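Local atomic coordinates of cyanophage-like gp41-1 intein (Metagenome, PDB entry 6QAZ), a protein that is a naturally split intein, probably excising itself and joining its flanking sequences by protein splicing. Residues D6-V11 with M17-N22; Q10-Q15 with Y88-M93; N116-F119 with I124-H127. All blocks are in the same frame, centred on the assembly; numbering follows the deposited sequence.

Contact 1 of 3, residues D6-V11 with M17-N22; sequences DLKTQV and MKEISN
The carbonyl oxygen of Asp6 is gripped twice by Thr9, whose backbone N and hydroxyl OG1 both donate to it from the same face of its plane, while methyl CG2 of Ile20 lies 3.3 Å from that Asp6 O. The two bonds fasten a type I turn, Asp6 to Thr9, that leads into the first strand of an antiparallel hairpin, 10-13 with 16-19, in a protein of the intein (HINT) family. OD2 of Asp6 adds an Asx turn by accepting from Lys8 N, above the carboxylate plane; OD1 pairs with Arg106.

Register follows from the backbone bonds. Val11 and Lys18 form a hydrogen-bonded pair, N of Lys18 to O of Val11 at 2.8 Å with 169° at the hydrogen and N of Val11 to O of Lys18 at 2.9 Å. Gln10 and Glu19 make the neighbouring non-hydrogen-bonded pair. Beyond it Ile20 N donates to Thr9 O at 2.8 Å, and Ser21 N reaches Leu7 O at 3.2 Å, in the carbonyl plane and on a lone pair. The short 3-10 segment 20-22 is thereby tied to the turn. Ile20 also packs on Ile109, Ile111 and Phe119, which places this side of the hairpin against the protein core.

Along the outer side, Lys8 and Glu19 run side by side in the same direction. The lysine chain bends at chi3 (49°) and again at chi4 (83°), which folds its ammonium group back to the carboxylate: NZ meets OE2 of Glu19 at 2.7 Å on the syn lone pair.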
loop_
_atom_site.group_PDB
_atom_site.type_symbol
_atom_site.label_atom_id
_atom_site.label_comp_id
_atom_site.label_asym_id
_atom_site.label_seq_id
_atom_site.Cartn_x
_atom_site.Cartn_y
_atom_site.Cartn_z
ATOM N N ASP A 6 -6.740 3.264 -1.044
ATOM C CA ASP A 6 -7.591 4.436 -0.792
ATOM C C ASP A 6 -6.957 5.692 -1.347
ATOM O O ASP A 6 -5.734 5.890 -1.248
ATOM C CB ASP A 6 -7.836 4.563 0.699
ATOM C CG ASP A 6 -8.863 5.609 1.007
ATOM O OD1 ASP A 6 -10.041 5.329 0.733
ATOM O OD2 ASP A 6 -8.472 6.716 1.450
ATOM N N LEU A 7 -7.787 6.606 -1.836
ATOM C CA LEU A 7 -7.302 7.873 -2.416
ATOM C C LEU A 7 -6.481 8.706 -1.442
ATOM O O LEU A 7 -5.605 9.450 -1.915
ATOM C CB LEU A 7 -8.478 8.744 -2.846
ATOM C CG LEU A 7 -8.890 8.648 -4.308
ATOM C CD1 LEU A 7 -9.500 7.316 -4.572
ATOM C CD2 LEU A 7 -9.860 9.768 -4.660
ATOM N N LYS A 8 -6.745 8.630 -0.152
ATOM C CA LYS A 8 -6.090 9.492 0.834
ATOM C C LYS A 8 -4.846 8.845 1.414
ATOM O O LYS A 8 -4.196 9.447 2.280
ATOM C CB LYS A 8 -7.070 9.869 1.929
ATOM C CG LYS A 8 -8.248 10.677 1.372
ATOM C CD LYS A 8 -9.079 11.469 2.283
ATOM C CE LYS A 8 -8.364 12.388 3.258
ATOM N NZ LYS A 8 -7.945 13.728 2.768
ATOM N N THR A 9 -4.478 7.659 0.956
ATOM C CA THR A 9 -3.221 7.028 1.379
ATOM C C THR A 9 -2.069 7.975 1.099
ATOM O O THR A 9 -1.978 8.494 -0.021
ATOM C CB THR A 9 -3.014 5.741 0.580
ATOM O OG1 THR A 9 -4.148 4.864 0.706
ATOM C CG2 THR A 9 -1.784 5.001 1.037
ATOM N N GLN A 10 -1.173 8.169 2.045
ATOM C CA GLN A 10 -0.028 9.058 1.850
ATOM C C GLN A 10 1.213 8.270 1.447
ATOM O O GLN A 10 1.515 7.216 1.996
ATOM C CB GLN A 10 0.251 9.908 3.063
ATOM C CG GLN A 10 -0.792 10.995 3.253
ATOM C CD GLN A 10 -0.502 11.786 4.498
ATOM O OE1 GLN A 10 -0.559 11.250 5.614
ATOM N NE2 GLN A 10 -0.126 13.045 4.351
ATOM N N VAL A 11 1.926 8.818 0.483
ATOM C CA VAL A 11 3.229 8.290 0.031
ATOM C C VAL A 11 4.233 9.431 0.143
ATOM O O VAL A 11 3.876 10.610 0.119
ATOM C CB VAL A 11 3.134 7.736 -1.396
ATOM C CG1 VAL A 11 2.161 6.581 -1.443
ATOM C CG2 VAL A 11 2.773 8.799 -2.411
ATOM N N MET A 17 5.121 14.539 1.636
ATOM C CA MET A 17 4.068 13.527 1.559
ATOM C C MET A 17 3.005 13.996 0.580
ATOM O O MET A 17 2.651 15.167 0.554
ATOM C CB MET A 17 3.415 13.331 2.930
ATOM C CG MET A 17 4.247 12.618 3.973
ATOM S SD MET A 17 4.557 10.884 3.535
ATOM C CE MET A 17 5.506 10.407 4.976
ATOM N N LYS A 18 2.501 13.073 -0.185
ATOM C CA LYS A 18 1.397 13.324 -1.114
ATOM C C LYS A 18 0.323 12.263 -0.925
ATOM O O LYS A 18 0.650 11.101 -0.682
ATOM C CB LYS A 18 1.861 13.279 -2.578
ATOM C CG LYS A 18 2.827 14.370 -2.982
ATOM C CD LYS A 18 3.064 14.435 -4.476
ATOM C CE LYS A 18 4.109 15.461 -4.862
ATOM N NZ LYS A 18 4.221 15.624 -6.326
ATOM N N GLU A 19 -0.932 12.643 -1.089
ATOM C CA GLU A 19 -1.990 11.639 -1.195
ATOM C C GLU A 19 -1.856 10.951 -2.542
ATOM O O GLU A 19 -1.555 11.578 -3.580
ATOM C CB GLU A 19 -3.374 12.246 -1.039
ATOM C CG GLU A 19 -3.618 12.726 0.392
ATOM C CD GLU A 19 -5.015 13.313 0.645
ATOM O OE1 GLU A 19 -5.785 13.513 -0.320
ATOM O OE2 GLU A 19 -5.377 13.519 1.812
ATOM N N ILE A 20 -2.083 9.643 -2.561
ATOM C CA ILE A 20 -1.826 8.865 -3.775
ATOM C C ILE A 20 -2.745 9.316 -4.911
ATOM O O ILE A 20 -2.355 9.183 -6.080
ATOM C CB ILE A 20 -1.889 7.366 -3.472
ATOM C CG1 ILE A 20 -1.199 6.553 -4.557
ATOM C CG2 ILE A 20 -3.289 6.910 -3.166
ATOM C CD1 ILE A 20 -1.113 5.093 -4.272
ATOM N N SER A 21 -3.928 9.834 -4.610
ATOM C CA SER A 21 -4.813 10.385 -5.646
ATOM C C SER A 21 -4.180 11.545 -6.402
ATOM O O SER A 21 -4.675 11.873 -7.473
ATOM C CB SER A 21 -6.111 10.852 -5.006
ATOM O OG SER A 21 -5.838 11.926 -4.101
ATOM N N ASN A 22 -3.140 12.169 -5.863
ATOM C CA ASN A 22 -2.477 13.310 -6.502
ATOM C C ASN A 22 -1.182 12.875 -7.209
ATOM O O ASN A 22 -0.551 13.730 -7.812
ATOM C CB ASN A 22 -2.220 14.399 -5.475
ATOM C CG ASN A 22 -3.484 15.004 -4.917
ATOM O OD1 ASN A 22 -4.493 15.090 -5.622
ATOM N ND2 ASN A 22 -3.480 15.413 -3.655
#

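Contact 2 of 3, residues Q10-Q15 with Y88-M93; sequences QVQTPQ and YVKEMM
One polar bond carries this contact: NZ of Lys90 donates to OE1 of Gln12 at 2.9 Å. The ammonium lies in the amide's carbonyl plane, on a lone pair, with a C=O...N angle of 114°, so it arrives from beside the oxygen. NE2 of Gln12 is also only 3.5 Å from NZ of Lys90, but both are donors and no bond joins them. Gln12 was modelled in two conformers, so the bond, which belongs to one of them, may be made only part of the time. The interface is correspondingly small, 70 Å² over both sides.

Length bridges the gap. The CA atoms of Gln12 and Lys90 are 11.1 Å apart, and both side chains place CG opposite the backbone N (chi1 -165° and -168°) and stay extended, and their polar ends meet with the two chains at about a right angle. Leu30 of strand 28-31 touches both of them, and the backbone of Gln12 is hydrogen-bonded to Leu30 as well.

In terms of the intein (HINT) fold, the link runs at the surface from strand 10-13 to the turn joining strand 86-89 to the long strand 93-113. Lys90 stands in that turn, which is closed by a G1 beta bulge in which Met92 and Met93 both face Val89. Val89 N bonds Met93 O at 2.9 Å, and Met93 N returns to Val89 O at 3.0 Å. Between them the peptide bond from Lys90 to Glu91 is cis, and the backbone of Lys90 is hydrogen-bonded to Asp123. Further out, OE2 of Glu91 bonds the hydroxyl of Tyr120, and methyl CE of Met92 lies over one face of the Tyr88 ring, 3.6 Å above its plane and offset toward the rim.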
loop_
_atom_site.group_PDB
_atom_site.type_symbol
_atom_site.label_atom_id
_atom_site.label_comp_id
_atom_site.label_asym_id
_atom_site.label_seq_id
_atom_site.Cartn_x
_atom_site.Cartn_y
_atom_site.Cartn_z
ATOM N N GLN A 10 -1.173 8.169 2.045
ATOM C CA GLN A 10 -0.028 9.058 1.850
ATOM C C GLN A 10 1.213 8.270 1.447
ATOM O O GLN A 10 1.515 7.216 1.996
ATOM C CB GLN A 10 0.251 9.908 3.063
ATOM C CG GLN A 10 -0.792 10.995 3.253
ATOM C CD GLN A 10 -0.502 11.786 4.498
ATOM O OE1 GLN A 10 -0.559 11.250 5.614
ATOM N NE2 GLN A 10 -0.126 13.045 4.351
ATOM N N VAL A 11 1.926 8.818 0.483
ATOM C CA VAL A 11 3.229 8.290 0.031
ATOM C C VAL A 11 4.233 9.431 0.143
ATOM O O VAL A 11 3.876 10.610 0.119
ATOM C CB VAL A 11 3.134 7.736 -1.396
ATOM C CG1 VAL A 11 2.161 6.581 -1.443
ATOM C CG2 VAL A 11 2.773 8.799 -2.411
ATOM N N GLN A 12 5.498 9.076 0.273
ATOM C CA GLN A 12 6.576 10.040 0.493
ATOM C C GLN A 12 7.295 10.322 -0.830
ATOM O O GLN A 12 7.883 9.397 -1.401
ATOM C CB GLN A 12 7.496 9.437 1.537
ATOM C CG GLN A 12 8.441 10.455 2.110
ATOM C CD GLN A 12 9.179 9.942 3.315
ATOM O OE1 GLN A 12 8.802 8.987 3.990
ATOM N NE2 GLN A 12 10.260 10.611 3.596
ATOM N N THR A 13 7.257 11.561 -1.281
ATOM C CA THR A 13 8.026 11.996 -2.455
ATOM C C THR A 13 9.194 12.808 -1.953
ATOM O O THR A 13 9.193 13.296 -0.814
ATOM C CB THR A 13 7.175 12.776 -3.449
ATOM O OG1 THR A 13 6.993 14.114 -2.977
ATOM C CG2 THR A 13 5.866 12.099 -3.755
ATOM N N PRO A 14 10.150 13.153 -2.827
ATOM C CA PRO A 14 11.200 14.084 -2.413
ATOM C C PRO A 14 10.667 15.471 -2.043
ATOM O O PRO A 14 11.402 16.232 -1.447
ATOM C CB PRO A 14 12.163 14.089 -3.607
ATOM C CG PRO A 14 11.923 12.734 -4.276
ATOM C CD PRO A 14 10.426 12.562 -4.164
ATOM N N GLN A 15 9.490 15.831 -2.540
ATOM C CA GLN A 15 8.852 17.138 -2.262
ATOM C C GLN A 15 7.907 17.050 -1.048
ATOM O O GLN A 15 7.302 18.092 -0.729
ATOM C CB GLN A 15 8.106 17.587 -3.515
ATOM C CG GLN A 15 9.012 17.793 -4.732
ATOM C CD GLN A 15 9.408 16.530 -5.475
ATOM O OE1 GLN A 15 8.692 15.520 -5.515
ATOM N NE2 GLN A 15 10.586 16.597 -6.090
ATOM N N TYR A 88 5.822 -4.906 7.229
ATOM C CA TYR A 88 6.977 -4.046 7.494
ATOM C C TYR A 88 6.523 -2.605 7.551
ATOM O O TYR A 88 5.762 -2.154 6.686
ATOM C CB TYR A 88 8.020 -4.210 6.391
ATOM C CG TYR A 88 8.610 -5.594 6.290
ATOM C CD1 TYR A 88 9.668 -5.979 7.088
ATOM C CD2 TYR A 88 8.095 -6.528 5.409
ATOM C CE1 TYR A 88 10.209 -7.255 6.985
ATOM C CE2 TYR A 88 8.613 -7.803 5.297
ATOM C CZ TYR A 88 9.680 -8.174 6.086
ATOM O OH TYR A 88 10.145 -9.463 6.006
ATOM N N VAL A 89 7.042 -1.869 8.525
ATOM C CA VAL A 89 6.796 -0.424 8.631
ATOM C C VAL A 89 8.116 0.286 8.458
ATOM O O VAL A 89 9.183 -0.298 8.533
ATOM C CB VAL A 89 6.104 -0.033 9.943
ATOM C CG1 VAL A 89 4.786 -0.749 10.063
ATOM C CG2 VAL A 89 6.983 -0.206 11.161
ATOM N N LYS A 90 8.061 1.574 8.239
ATOM C CA LYS A 90 9.312 2.297 7.978
ATOM C C LYS A 90 10.166 2.186 9.229
ATOM O O LYS A 90 9.680 2.407 10.313
ATOM C CB LYS A 90 9.053 3.717 7.505
ATOM C CG LYS A 90 10.263 4.441 6.945
ATOM C CD LYS A 90 9.922 5.821 6.369
ATOM C CE LYS A 90 11.143 6.698 6.226
ATOM N NZ LYS A 90 10.758 8.105 5.981
ATOM N N GLU A 91 11.468 1.896 9.177
ATOM C CA GLU A 91 12.290 1.259 8.169
ATOM C C GLU A 91 12.506 -0.228 8.506
ATOM O O GLU A 91 13.346 -0.643 9.379
ATOM C CB GLU A 91 13.678 1.880 8.119
ATOM C CG GLU A 91 14.387 1.663 6.795
ATOM C CD GLU A 91 13.585 2.169 5.601
ATOM O OE1 GLU A 91 13.241 3.343 5.577
ATOM O OE2 GLU A 91 13.279 1.384 4.756
ATOM N N MET A 92 11.856 -1.022 7.703
ATOM C CA MET A 92 11.830 -2.491 7.711
ATOM C C MET A 92 11.669 -3.057 9.119
ATOM O O MET A 92 12.272 -4.055 9.406
ATOM C CB MET A 92 13.077 -3.009 7.013
ATOM C CG MET A 92 13.114 -2.652 5.543
ATOM S SD MET A 92 11.722 -3.319 4.681
ATOM C CE MET A 92 12.064 -5.069 4.600
ATOM N N MET A 93 10.777 -2.488 9.914
ATOM C CA MET A 93 10.452 -3.038 11.252
ATOM C C MET A 93 9.190 -3.910 11.156
ATOM O O MET A 93 8.230 -3.419 10.605
ATOM C CB MET A 93 10.211 -1.919 12.278
ATOM C CG MET A 93 11.403 -1.012 12.458
ATOM S SD MET A 93 12.859 -1.845 13.143
ATOM C CE MET A 93 12.305 -2.090 14.830
#

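Contact 3 of 3, residues N116-F119 with I124-H127; sequences NHLF and ILTH
The C-terminal beta hairpin of the intein, strand 118-121 with strand 124-127, ends in His127 just ahead of the terminal Asn128, the sequence pattern of an intein's downstream splice junction. Its two short segments run antiparallel. Phe119 and Thr126 form the hydrogen-bonded pair: N of Phe119 to O of Thr126 is 3.0 Å and N of Thr126 to O of Phe119 is 2.9 Å, each with 161° at the hydrogen. Leu118 and His127 are the adjoining non-hydrogen-bonded pair.

On the face of Phe119 and Thr126, the two side chains lie alongside each other, and methyl CG2 of Thr126 sits over the phenyl face in a CH-pi contact, 4.1 Å from the Phe119 ring centroid. OG1 of Thr126 is hydrogen-bonded to His66 NE2 and Leu67 O, outside the hairpin. On the opposite face, that of Leu118 and His127, CD1 of Leu118 lies 3.9 Å from CD2 of Leu125.

Before the strand, OD1 of Asn116 accepts from Leu118 N, forming an Asx turn with His117 at its middle. Placing CG of His127 anti to its own N (chi1 -171°) brings that imidazole to CB of His117, which makes an off-centre CH-pi contact, 3.7 Å from NE2 of His127. ND1 of His117 bonds Val113 O. The two rings are oblique, planes at 42°. The carbonyl oxygen of His117 stands over the centre of the His127 ring, 3.9 Å above its plane.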
loop_
_atom_site.group_PDB
_atom_site.type_symbol
_atom_site.label_atom_id
_atom_site.label_comp_id
_atom_site.label_asym_id
_atom_site.label_seq_id
_atom_site.Cartn_x
_atom_site.Cartn_y
_atom_site.Cartn_z
ATOM N N ASN A 116 11.971 -2.279 -7.185
ATOM C CA ASN A 116 11.362 -3.421 -6.492
ATOM C C ASN A 116 9.842 -3.353 -6.431
ATOM O O ASN A 116 9.243 -4.250 -5.828
ATOM C CB ASN A 116 11.965 -3.576 -5.101
ATOM C CG ASN A 116 11.604 -2.474 -4.128
ATOM O OD1 ASN A 116 10.876 -1.529 -4.446
ATOM N ND2 ASN A 116 12.142 -2.588 -2.932
ATOM N N HIS A 117 9.229 -2.357 -7.037
ATOM C CA HIS A 117 7.747 -2.251 -7.094
ATOM C C HIS A 117 7.124 -2.000 -5.721
ATOM O O HIS A 117 5.910 -2.148 -5.608
ATOM C CB HIS A 117 7.079 -3.457 -7.743
ATOM C CG HIS A 117 7.557 -3.697 -9.079
ATOM N ND1 HIS A 117 7.482 -2.811 -10.095
ATOM C CD2 HIS A 117 8.146 -4.769 -9.564
ATOM C CE1 HIS A 117 8.029 -3.342 -11.201
ATOM N NE2 HIS A 117 8.419 -4.546 -10.892
ATOM N N LEU A 118 7.901 -1.573 -4.748
ATOM C CA LEU A 118 7.369 -1.293 -3.409
ATOM C C LEU A 118 7.363 0.209 -3.135
ATOM O O LEU A 118 8.120 0.992 -3.754
ATOM C CB LEU A 118 8.196 -1.999 -2.326
ATOM C CG LEU A 118 8.455 -3.494 -2.536
ATOM C CD1 LEU A 118 9.221 -4.062 -1.352
ATOM C CD2 LEU A 118 7.167 -4.253 -2.768
ATOM N N PHE A 119 6.584 0.602 -2.149
ATOM C CA PHE A 119 6.656 1.952 -1.601
ATOM C C PHE A 119 6.012 1.943 -0.225
ATOM O O PHE A 119 5.135 1.116 0.071
ATOM C CB PHE A 119 6.019 3.014 -2.512
ATOM C CG PHE A 119 4.591 2.784 -2.936
ATOM C CD1 PHE A 119 3.522 3.186 -2.172
ATOM C CD2 PHE A 119 4.332 2.199 -4.135
ATOM C CE1 PHE A 119 2.226 2.999 -2.598
ATOM C CE2 PHE A 119 3.036 2.050 -4.575
ATOM C CZ PHE A 119 1.973 2.405 -3.783
ATOM N N ILE A 124 3.646 2.100 5.913
ATOM C CA ILE A 124 3.596 0.634 5.803
ATOM C C ILE A 124 4.175 0.268 4.442
ATOM O O ILE A 124 3.758 0.803 3.431
ATOM C CB ILE A 124 2.154 0.119 5.931
ATOM C CG1 ILE A 124 1.539 0.539 7.268
ATOM C CG2 ILE A 124 2.114 -1.382 5.730
ATOM C CD1 ILE A 124 0.076 0.214 7.408
ATOM N N LEU A 125 5.112 -0.677 4.404
ATOM C CA LEU A 125 5.673 -1.089 3.111
ATOM C C LEU A 125 4.629 -1.892 2.356
ATOM O O LEU A 125 4.088 -2.903 2.850
ATOM C CB LEU A 125 6.936 -1.902 3.335
ATOM C CG LEU A 125 7.771 -2.141 2.081
ATOM C CD1 LEU A 125 8.315 -0.857 1.472
ATOM C CD2 LEU A 125 8.932 -3.067 2.430
ATOM N N THR A 126 4.325 -1.465 1.144
ATOM C CA THR A 126 3.324 -2.122 0.312
ATOM C C THR A 126 3.871 -2.339 -1.084
ATOM O O THR A 126 4.858 -1.713 -1.487
ATOM C CB THR A 126 2.007 -1.351 0.321
ATOM O OG1 THR A 126 0.959 -2.199 -0.164
ATOM C CG2 THR A 126 2.015 -0.116 -0.539
ATOM N N HIS A 127 3.265 -3.270 -1.803
ATOM C CA HIS A 127 3.562 -3.445 -3.218
ATOM C C HIS A 127 2.695 -2.491 -4.005
ATOM O O HIS A 127 1.594 -2.126 -3.542
ATOM C CB HIS A 127 3.319 -4.904 -3.557
ATOM C CG HIS A 127 3.751 -5.308 -4.888
ATOM N ND1 HIS A 127 3.065 -5.032 -6.044
ATOM C CD2 HIS A 127 4.848 -5.988 -5.250
ATOM C CE1 HIS A 127 3.752 -5.562 -7.063
ATOM N NE2 HIS A 127 4.806 -6.172 -6.605
#

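Overall arrangement
From the N terminus, contact 1 closes the short hairpin turn between residues 11 and 17. Contact 2 starts from the same strand, 10-13, but spans 72 residues; the two overlap through the shared Gln10 and Val11, with residues 6-9 lying before the longer loop and 17-22 within it. Contact 3 follows both in series and closes the small turn of the C-terminal hairpin. That last hairpin touches the other two: CG1 of Val11, in strand 10-13, packs 3.7 Å from CD1 of Phe119, and Leu125 N lies 2.8 Å from Tyr88 O, a probable hydrogen bond. The N-terminal hairpin, the turn after strand 86-89 and the C-terminal strands are thus drawn together.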